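Local structure of malonyl CoA:acyl carrier protein malonyltransferase (1NM2) at residues Arg204-Ala207 with Pro208-Asp211; Arg236-Ser240 with Gly241-Leu245; Pro255-Trp258 with Asp259-Met262; Met262-Phe265 with Lys266-Gly269. The protein probably catalyses transfer of the malonyl group from malonyl-CoA to the holo form of acyl carrier protein, a reaction of fatty acid biosynthesis. All coordinates share one frame; numbering follows the deposited sequence.

Interaction 1: Arg204-Ala207 with Pro208-Asp211; sequences RHMA and PAVD
Met206 and Ala209 face each other where a short 3-10 segment runs into a helix. Their CB atoms lie 4.2 Å apart, and this is the close, buried side of the turn. The Met206 carbonyl oxygen takes two amides here. Ala209 N, at 2.7 Å from Met206 O, approaches from well above the carbonyl plane, while Val210 N, at 3.2 Å from the same oxygen, lies almost on the line of the C=O bond. The flexible Met206 side chain reaches Phe201 and, on helix 113-132, Met127 and Ala130; small Ala209 lets that helix come close through Ala126. Val210 puts CG1 anti to its own N (chi1 175°), leaving CG2 at 3.8 Å from Ala207 O, and its side chain continues onto Val252 and Ala253. Met206 holds the N-cap position of helix 207-217, and its carbonyl begins the helical bonding. Pro208 suits this first turn because its amide, which has no hydrogen to give, is not needed by a preceding carbonyl. Its CD is tight against Ala207 CB at 3.4 Å; it also lies 3.6 Å from His205 O, and the ring touches Ala130. If Pro208 were a glycine, the ring's contacts with Ala207, His205 and Ala130 would go, and the backbone of the first turn would probably be freer to rotate. Toward solvent the contact slackens: Asp211 N reaches Ala207 O only in a weak bond of 3.4 Å, and the Asp211 carboxylate beside it is exposed.

Interaction 2: Arg236-Ser240 with Gly241-Leu245; sequences RAVAS and GTEVL
Ser240 opens helix 241-251 with both of its oxygens. Its carbonyl oxygen receives Val244 N at 2.9 Å, with an N-H...O angle of 143°, a bond that closes the first helical turn. Its hydroxyl OG accepts the hydroxyl of Thr242, OG1 to OG 2.9 Å, and takes two weak capping bonds, from Thr242 N and, at 3.3 Å, from Glu243 N. The serine torsion makes this possible: OG lies opposite the backbone N (chi1 166°) and beside the carbonyl carbon, over the start of the helix. Asp224 holds a further amide, that of Gly241. With an alanine at Ser240, the Thr242 hydroxyl and the amides of Thr242 and Glu243 would probably lose their shared acceptor, leaving the helix start less firmly fixed. Further out, the extended Glu243 chain passes Ser240, its CG 3.7 Å from OG. Packing comes from Val238, whose CG1 meets Glu243 CB at 3.6 Å and Val244 CG2 at 3.8 Å; both valines are buried, and Val244 goes on to Val110 and Tyr229. Such chemistry implies a helix start whose amides are answered by serine and aspartate oxygens, while valines close the side that faces the protein.

Interaction 3: Pro255-Trp258 with Asp259-Met262; sequences PVRW and DLCM
The Arg257 guanidinium is covered on one face by Leu260 and met at its edge by Asp259. Leu260 CD1 stands over the centre of the group, 3.5 Å from Arg257 CZ. The Asp259 carboxylate is nearly coplanar with it, the two planes 23° apart, and is gripped side-on by two nitrogens. Arg257 NH1 reaches the syn lone pair of Asp259 OD1 at 2.6 Å, in the guanidinium plane, while Arg257 NE meets OD2 at 2.7 Å, somewhat tilted. Asp259 places its CG between its own N and carbonyl carbon (chi1 62°), and the arginine chain bends twice, so that two residues only two apart can form this bidentate salt bridge. The indole of Trp258 offers one face to Cys261 CB, a CH-pi contact 4.2 Å from the centroid of the six-membered ring. Met262 comes to the indole obliquely, its SD 4.7 Å from the centroid of the five-membered ring, a Met-aromatic contact that suits a flexible, polarisable side chain. Along the backbone, Arg257 O accepts Cys261 N at 3.3 Å and Trp258 O accepts Met262 N at 3.1 Å. Arg257 is both the centre of an inverse gamma turn and the N-cap of helix 258-267. The chain thus passes sharply from the short, weakly bonded strand at 256-257, beside strand 159-165, into a helix whose tryptophan packs on Leu282, Leu285 and His97. His97 lies within a GxSxG sequence consistent with the nucleophile elbow of this acyltransferase family.

Interaction 4: Met262-Phe265 with Lys266-Gly269; sequences METF and KELG
Glu263 bends at its second torsion (chi2 -62°), while Lys266 is extended beyond CG, which lays the two chains side by side, pointing the same way, one helical turn apart. Their ends join in a salt bridge, Lys266 NZ to Glu263 OE2 2.8 Å, with the ammonium above the carboxylate plane. Both residues are exposed, as long charged chains can be on the outer side of a helix. Thr264 and Leu268 also run alongside each other, Thr264 CG2 to Leu268 CD1 4.2 Å, whereas the Thr264 hydroxyl is hydrogen-bonded to Gly235 O, with a weaker bond to Leu260 O one turn back. Glu267 passes Thr264 obliquely. Beneath these groups run two regular helical bonds, Lys266 N to Met262 O 3.1 Å and Glu267 N to Glu263 O 3.0 Å. The next is bent: Leu268 N lies 2.9 Å from Thr264 O and has a weak second acceptor in Phe265 O, a sign that the helix is ending. Phe265, on the buried side, packs against Val4 and Val6 of strand 3-7 and Ala95 of strand 93-96, a flat apolar group fitted to the surface of a sheet. Gly269 then turns to positive phi (73°), a conformation that favours a residue without a side chain, and its N returns to Lys266 O at 2.7 Å. This is a Schellman motif, here ending helix 258-267 where it lies against the parallel sheet of the alpha/beta hydrolase-like core.

Overall arrangement
All four contacts lie at helix ends: interactions 1, 2 and 3 start helices 207-217, 241-251 and 258-267, and interaction 4 finishes the last of these. Interactions 3 and 4 share Met262 and touch through Trp258 CZ2 and Phe265 CE1, 4.0 Å apart; the indole there reaches the probable nucleophile elbow, which Phe265 approaches without touching. Interaction 2 comes within about 5 Å of interaction 4 and about 6 Å of interaction 3 at the nearest atoms. Interaction 1 is farther off, its centre about 30 Å from that of interaction 4, though its nearest atoms come within about 7 Å of interaction 3. The nickel ion, bound by Asp50 and Asp52, belongs to none of them.

Interaction 1: Arg204-Ala207 with Pro208-Asp211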
# COMPACT_ATOMS: atom_id res chain seq x y z
N ARG A 204 -4.71 -13.86 -10.12
CA ARG A 204 -3.94 -14.50 -11.18
C ARG A 204 -3.97 -13.66 -12.46
O ARG A 204 -3.15 -13.86 -13.36
CB ARG A 204 -4.50 -15.88 -11.49
CG ARG A 204 -5.88 -15.86 -12.13
CD ARG A 204 -6.26 -17.23 -12.68
NE ARG A 204 -7.50 -17.17 -13.46
CZ ARG A 204 -8.69 -16.85 -12.95
NH1 ARG A 204 -8.80 -16.56 -11.66
NH2 ARG A 204 -9.76 -16.82 -13.73
N HIS A 205 -4.92 -12.73 -12.54
CA HIS A 205 -4.99 -11.89 -13.72
C HIS A 205 -3.76 -11.00 -13.84
O HIS A 205 -3.52 -10.40 -14.88
CB HIS A 205 -6.27 -11.04 -13.70
CG HIS A 205 -7.50 -11.81 -14.09
ND1 HIS A 205 -8.47 -12.18 -13.18
CD2 HIS A 205 -7.90 -12.32 -15.28
CE1 HIS A 205 -9.40 -12.88 -13.79
NE2 HIS A 205 -9.08 -12.98 -15.07
N MET A 206 -2.97 -10.93 -12.76
CA MET A 206 -1.75 -10.12 -12.74
C MET A 206 -0.51 -10.97 -13.02
O MET A 206 0.62 -10.50 -12.89
CB MET A 206 -1.57 -9.43 -11.38
CG MET A 206 -2.55 -8.29 -11.12
SD MET A 206 -2.42 -6.95 -12.32
CE MET A 206 -3.88 -7.26 -13.29
N ALA A 207 -0.72 -12.24 -13.39
CA ALA A 207 0.38 -13.15 -13.68
C ALA A 207 1.42 -12.53 -14.61
O ALA A 207 2.62 -12.64 -14.37
CB ALA A 207 -0.15 -14.47 -14.27
N PRO A 208 0.97 -11.88 -15.70
CA PRO A 208 1.95 -11.27 -16.61
C PRO A 208 2.70 -10.10 -15.97
O PRO A 208 3.79 -9.75 -16.42
CB PRO A 208 1.10 -10.86 -17.82
CG PRO A 208 -0.24 -10.60 -17.22
CD PRO A 208 -0.40 -11.71 -16.21
N ALA A 209 2.12 -9.51 -14.93
CA ALA A 209 2.76 -8.40 -14.23
C ALA A 209 3.91 -8.95 -13.37
O ALA A 209 4.91 -8.27 -13.15
CB ALA A 209 1.73 -7.66 -13.35
N VAL A 210 3.76 -10.18 -12.89
CA VAL A 210 4.81 -10.81 -12.09
C VAL A 210 6.05 -10.99 -12.96
O VAL A 210 7.17 -10.68 -12.55
CB VAL A 210 4.37 -12.20 -11.57
CG1 VAL A 210 5.53 -12.88 -10.85
CG2 VAL A 210 3.18 -12.07 -10.64
N ASP A 211 5.85 -11.49 -14.18
CA ASP A 211 6.96 -11.70 -15.10
C ASP A 211 7.71 -10.40 -15.35
O ASP A 211 8.94 -10.35 -15.24
CB ASP A 211 6.46 -12.27 -16.44
CG ASP A 211 5.69 -13.57 -16.28
OD1 ASP A 211 6.03 -14.38 -15.39
OD2 ASP A 211 4.73 -13.78 -17.06

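Interaction 2: Arg236-Ser240 with Gly241-Leu245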
# COMPACT_ATOMS: atom_id res chain seq x y z
N ARG A 236 3.44 -12.38 8.07
CA ARG A 236 4.64 -12.81 8.78
C ARG A 236 5.81 -11.84 8.66
O ARG A 236 5.88 -11.04 7.72
CB ARG A 236 5.09 -14.19 8.29
CG ARG A 236 4.12 -15.32 8.61
CD ARG A 236 4.70 -16.66 8.20
NE ARG A 236 3.77 -17.76 8.47
CZ ARG A 236 4.05 -19.04 8.27
NH1 ARG A 236 5.24 -19.40 7.79
NH2 ARG A 236 3.14 -19.97 8.54
N ALA A 237 6.72 -11.91 9.62
CA ALA A 237 7.90 -11.07 9.60
C ALA A 237 8.91 -11.79 8.70
O ALA A 237 9.12 -12.99 8.86
CB ALA A 237 8.46 -10.91 11.00
N VAL A 238 9.50 -11.07 7.76
CA VAL A 238 10.47 -11.67 6.84
C VAL A 238 11.87 -11.16 7.19
O VAL A 238 12.13 -9.96 7.14
CB VAL A 238 10.14 -11.31 5.38
CG1 VAL A 238 11.06 -12.07 4.44
CG2 VAL A 238 8.69 -11.64 5.08
N ALA A 239 12.76 -12.08 7.53
CA ALA A 239 14.12 -11.71 7.91
C ALA A 239 15.11 -11.56 6.75
O ALA A 239 16.13 -10.90 6.90
CB ALA A 239 14.66 -12.72 8.92
N SER A 240 14.80 -12.17 5.61
CA SER A 240 15.67 -12.13 4.44
C SER A 240 15.31 -11.08 3.39
O SER A 240 14.15 -10.96 2.99
CB SER A 240 15.69 -13.51 3.78
OG SER A 240 16.25 -13.45 2.48
N GLY A 241 16.32 -10.33 2.94
CA GLY A 241 16.11 -9.30 1.94
C GLY A 241 15.63 -9.85 0.60
O GLY A 241 14.80 -9.23 -0.07
N THR A 242 16.16 -11.00 0.19
CA THR A 242 15.74 -11.61 -1.07
C THR A 242 14.31 -12.14 -0.93
O THR A 242 13.54 -12.08 -1.89
CB THR A 242 16.69 -12.77 -1.49
OG1 THR A 242 16.84 -13.69 -0.39
CG2 THR A 242 18.05 -12.23 -1.89
N GLU A 243 13.96 -12.65 0.25
CA GLU A 243 12.60 -13.14 0.46
C GLU A 243 11.62 -11.96 0.48
O GLU A 243 10.46 -12.09 0.05
CB GLU A 243 12.50 -13.95 1.76
CG GLU A 243 13.13 -15.34 1.65
CD GLU A 243 12.94 -16.20 2.89
OE1 GLU A 243 13.31 -17.40 2.84
OE2 GLU A 243 12.42 -15.70 3.90
N VAL A 244 12.09 -10.81 0.95
CA VAL A 244 11.26 -9.62 0.98
C VAL A 244 10.95 -9.22 -0.47
O VAL A 244 9.80 -8.99 -0.84
CB VAL A 244 11.97 -8.43 1.67
CG1 VAL A 244 11.26 -7.12 1.34
CG2 VAL A 244 11.99 -8.64 3.19
N LEU A 245 12.00 -9.16 -1.29
CA LEU A 245 11.85 -8.80 -2.69
C LEU A 245 11.01 -9.80 -3.48
O LEU A 245 10.16 -9.40 -4.29
CB LEU A 245 13.24 -8.66 -3.34
CG LEU A 245 13.27 -8.26 -4.82
CD1 LEU A 245 12.48 -6.97 -5.03
CD2 LEU A 245 14.70 -8.08 -5.27

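Interaction 3: Pro255-Trp258 with Asp259-Met262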
# COMPACT_ATOMS: atom_id res chain seq x y z
N PRO A 255 -3.48 -12.24 -2.84
CA PRO A 255 -4.35 -11.44 -1.96
C PRO A 255 -3.56 -10.65 -0.92
O PRO A 255 -2.50 -11.08 -0.46
CB PRO A 255 -5.23 -12.50 -1.30
CG PRO A 255 -5.34 -13.56 -2.36
CD PRO A 255 -3.91 -13.66 -2.86
N VAL A 256 -4.08 -9.48 -0.53
CA VAL A 256 -3.44 -8.65 0.48
C VAL A 256 -4.06 -9.00 1.84
O VAL A 256 -5.22 -8.68 2.10
CB VAL A 256 -3.68 -7.14 0.22
CG1 VAL A 256 -3.17 -6.32 1.39
CG2 VAL A 256 -2.97 -6.70 -1.07
N ARG A 257 -3.30 -9.68 2.69
CA ARG A 257 -3.81 -10.05 4.00
C ARG A 257 -3.42 -9.02 5.04
O ARG A 257 -2.61 -9.30 5.93
CB ARG A 257 -3.29 -11.44 4.40
CG ARG A 257 -3.85 -12.56 3.54
CD ARG A 257 -5.37 -12.54 3.52
NE ARG A 257 -5.93 -12.76 4.85
CZ ARG A 257 -5.95 -13.94 5.47
NH1 ARG A 257 -6.48 -14.05 6.68
NH2 ARG A 257 -5.45 -15.01 4.87
N TRP A 258 -4.00 -7.83 4.93
CA TRP A 258 -3.70 -6.76 5.88
C TRP A 258 -4.24 -7.15 7.25
O TRP A 258 -3.74 -6.69 8.28
CB TRP A 258 -4.33 -5.44 5.42
CG TRP A 258 -3.87 -4.29 6.27
CD1 TRP A 258 -4.63 -3.54 7.13
CD2 TRP A 258 -2.54 -3.79 6.38
NE1 TRP A 258 -3.84 -2.62 7.78
CE2 TRP A 258 -2.55 -2.75 7.34
CE3 TRP A 258 -1.32 -4.13 5.77
CZ2 TRP A 258 -1.40 -2.04 7.70
CZ3 TRP A 258 -0.17 -3.43 6.13
CH2 TRP A 258 -0.22 -2.39 7.08
N ASP A 259 -5.27 -8.00 7.26
CA ASP A 259 -5.85 -8.47 8.51
C ASP A 259 -4.77 -9.18 9.34
O ASP A 259 -4.63 -8.93 10.55
CB ASP A 259 -7.01 -9.44 8.24
CG ASP A 259 -6.58 -10.69 7.49
OD1 ASP A 259 -7.04 -11.79 7.86
OD2 ASP A 259 -5.79 -10.58 6.52
N LEU A 260 -4.01 -10.05 8.69
CA LEU A 260 -2.96 -10.80 9.37
C LEU A 260 -1.80 -9.90 9.77
O LEU A 260 -1.11 -10.17 10.75
CB LEU A 260 -2.46 -11.92 8.47
CG LEU A 260 -3.53 -12.98 8.17
CD1 LEU A 260 -2.98 -14.06 7.26
CD2 LEU A 260 -4.01 -13.57 9.49
N CYS A 261 -1.57 -8.83 9.01
CA CYS A 261 -0.50 -7.92 9.35
C CYS A 261 -0.83 -7.25 10.69
O CYS A 261 0.03 -7.11 11.55
CB CYS A 261 -0.33 -6.87 8.25
SG CYS A 261 0.38 -7.53 6.72
N MET A 262 -2.09 -6.86 10.87
CA MET A 262 -2.51 -6.22 12.11
C MET A 262 -2.47 -7.22 13.27
O MET A 262 -2.16 -6.84 14.40
CB MET A 262 -3.91 -5.60 11.98
CG MET A 262 -3.95 -4.33 11.10
SD MET A 262 -5.47 -3.34 11.22
CE MET A 262 -6.64 -4.40 10.36

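Interaction 4: Met262-Phe265 with Lys266-Gly269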
# COMPACT_ATOMS: atom_id res chain seq x y z
N MET A 262 -2.09 -6.86 10.87
CA MET A 262 -2.51 -6.22 12.11
C MET A 262 -2.47 -7.22 13.27
O MET A 262 -2.16 -6.84 14.40
CB MET A 262 -3.91 -5.60 11.98
CG MET A 262 -3.95 -4.33 11.10
SD MET A 262 -5.47 -3.34 11.22
CE MET A 262 -6.64 -4.40 10.36
N GLU A 263 -2.78 -8.48 12.99
CA GLU A 263 -2.73 -9.52 14.02
C GLU A 263 -1.28 -9.64 14.51
O GLU A 263 -1.02 -9.82 15.69
CB GLU A 263 -3.18 -10.87 13.46
CG GLU A 263 -4.67 -10.99 13.19
CD GLU A 263 -5.50 -10.82 14.45
OE1 GLU A 263 -5.15 -11.46 15.47
OE2 GLU A 263 -6.49 -10.07 14.41
N THR A 264 -0.34 -9.54 13.57
CA THR A 264 1.07 -9.62 13.90
C THR A 264 1.51 -8.40 14.72
O THR A 264 2.32 -8.53 15.64
CB THR A 264 1.91 -9.75 12.61
OG1 THR A 264 1.74 -11.06 12.08
CG2 THR A 264 3.39 -9.51 12.89
N PHE A 265 0.97 -7.23 14.40
CA PHE A 265 1.31 -6.02 15.16
C PHE A 265 0.91 -6.28 16.62
O PHE A 265 1.62 -5.90 17.55
CB PHE A 265 0.54 -4.79 14.63
CG PHE A 265 0.87 -4.41 13.20
CD1 PHE A 265 0.01 -3.58 12.49
CD2 PHE A 265 2.01 -4.89 12.56
CE1 PHE A 265 0.27 -3.23 11.16
CE2 PHE A 265 2.28 -4.55 11.23
CZ PHE A 265 1.41 -3.71 10.53
N LYS A 266 -0.23 -6.94 16.81
CA LYS A 266 -0.71 -7.27 18.15
C LYS A 266 0.28 -8.20 18.83
O LYS A 266 0.68 -7.98 19.98
CB LYS A 266 -2.07 -7.98 18.08
CG LYS A 266 -3.19 -7.19 17.44
CD LYS A 266 -4.49 -7.98 17.53
CE LYS A 266 -5.59 -7.40 16.67
NZ LYS A 266 -6.77 -8.32 16.63
N GLU A 267 0.66 -9.26 18.12
CA GLU A 267 1.61 -10.23 18.65
C GLU A 267 2.92 -9.55 19.03
O GLU A 267 3.64 -10.02 19.91
CB GLU A 267 1.87 -11.33 17.61
CG GLU A 267 0.64 -12.18 17.28
CD GLU A 267 0.92 -13.27 16.26
OE1 GLU A 267 1.24 -12.94 15.10
OE2 GLU A 267 0.82 -14.47 16.62
N LEU A 268 3.23 -8.44 18.37
CA LEU A 268 4.46 -7.70 18.65
C LEU A 268 4.25 -6.70 19.78
O LEU A 268 5.18 -6.02 20.19
CB LEU A 268 4.94 -6.96 17.39
CG LEU A 268 5.41 -7.74 16.16
CD1 LEU A 268 5.71 -6.75 15.03
CD2 LEU A 268 6.66 -8.55 16.48
N GLY A 269 3.02 -6.60 20.27
CA GLY A 269 2.72 -5.67 21.36
C GLY A 269 2.69 -4.21 20.95
O GLY A 269 3.02 -3.33 21.74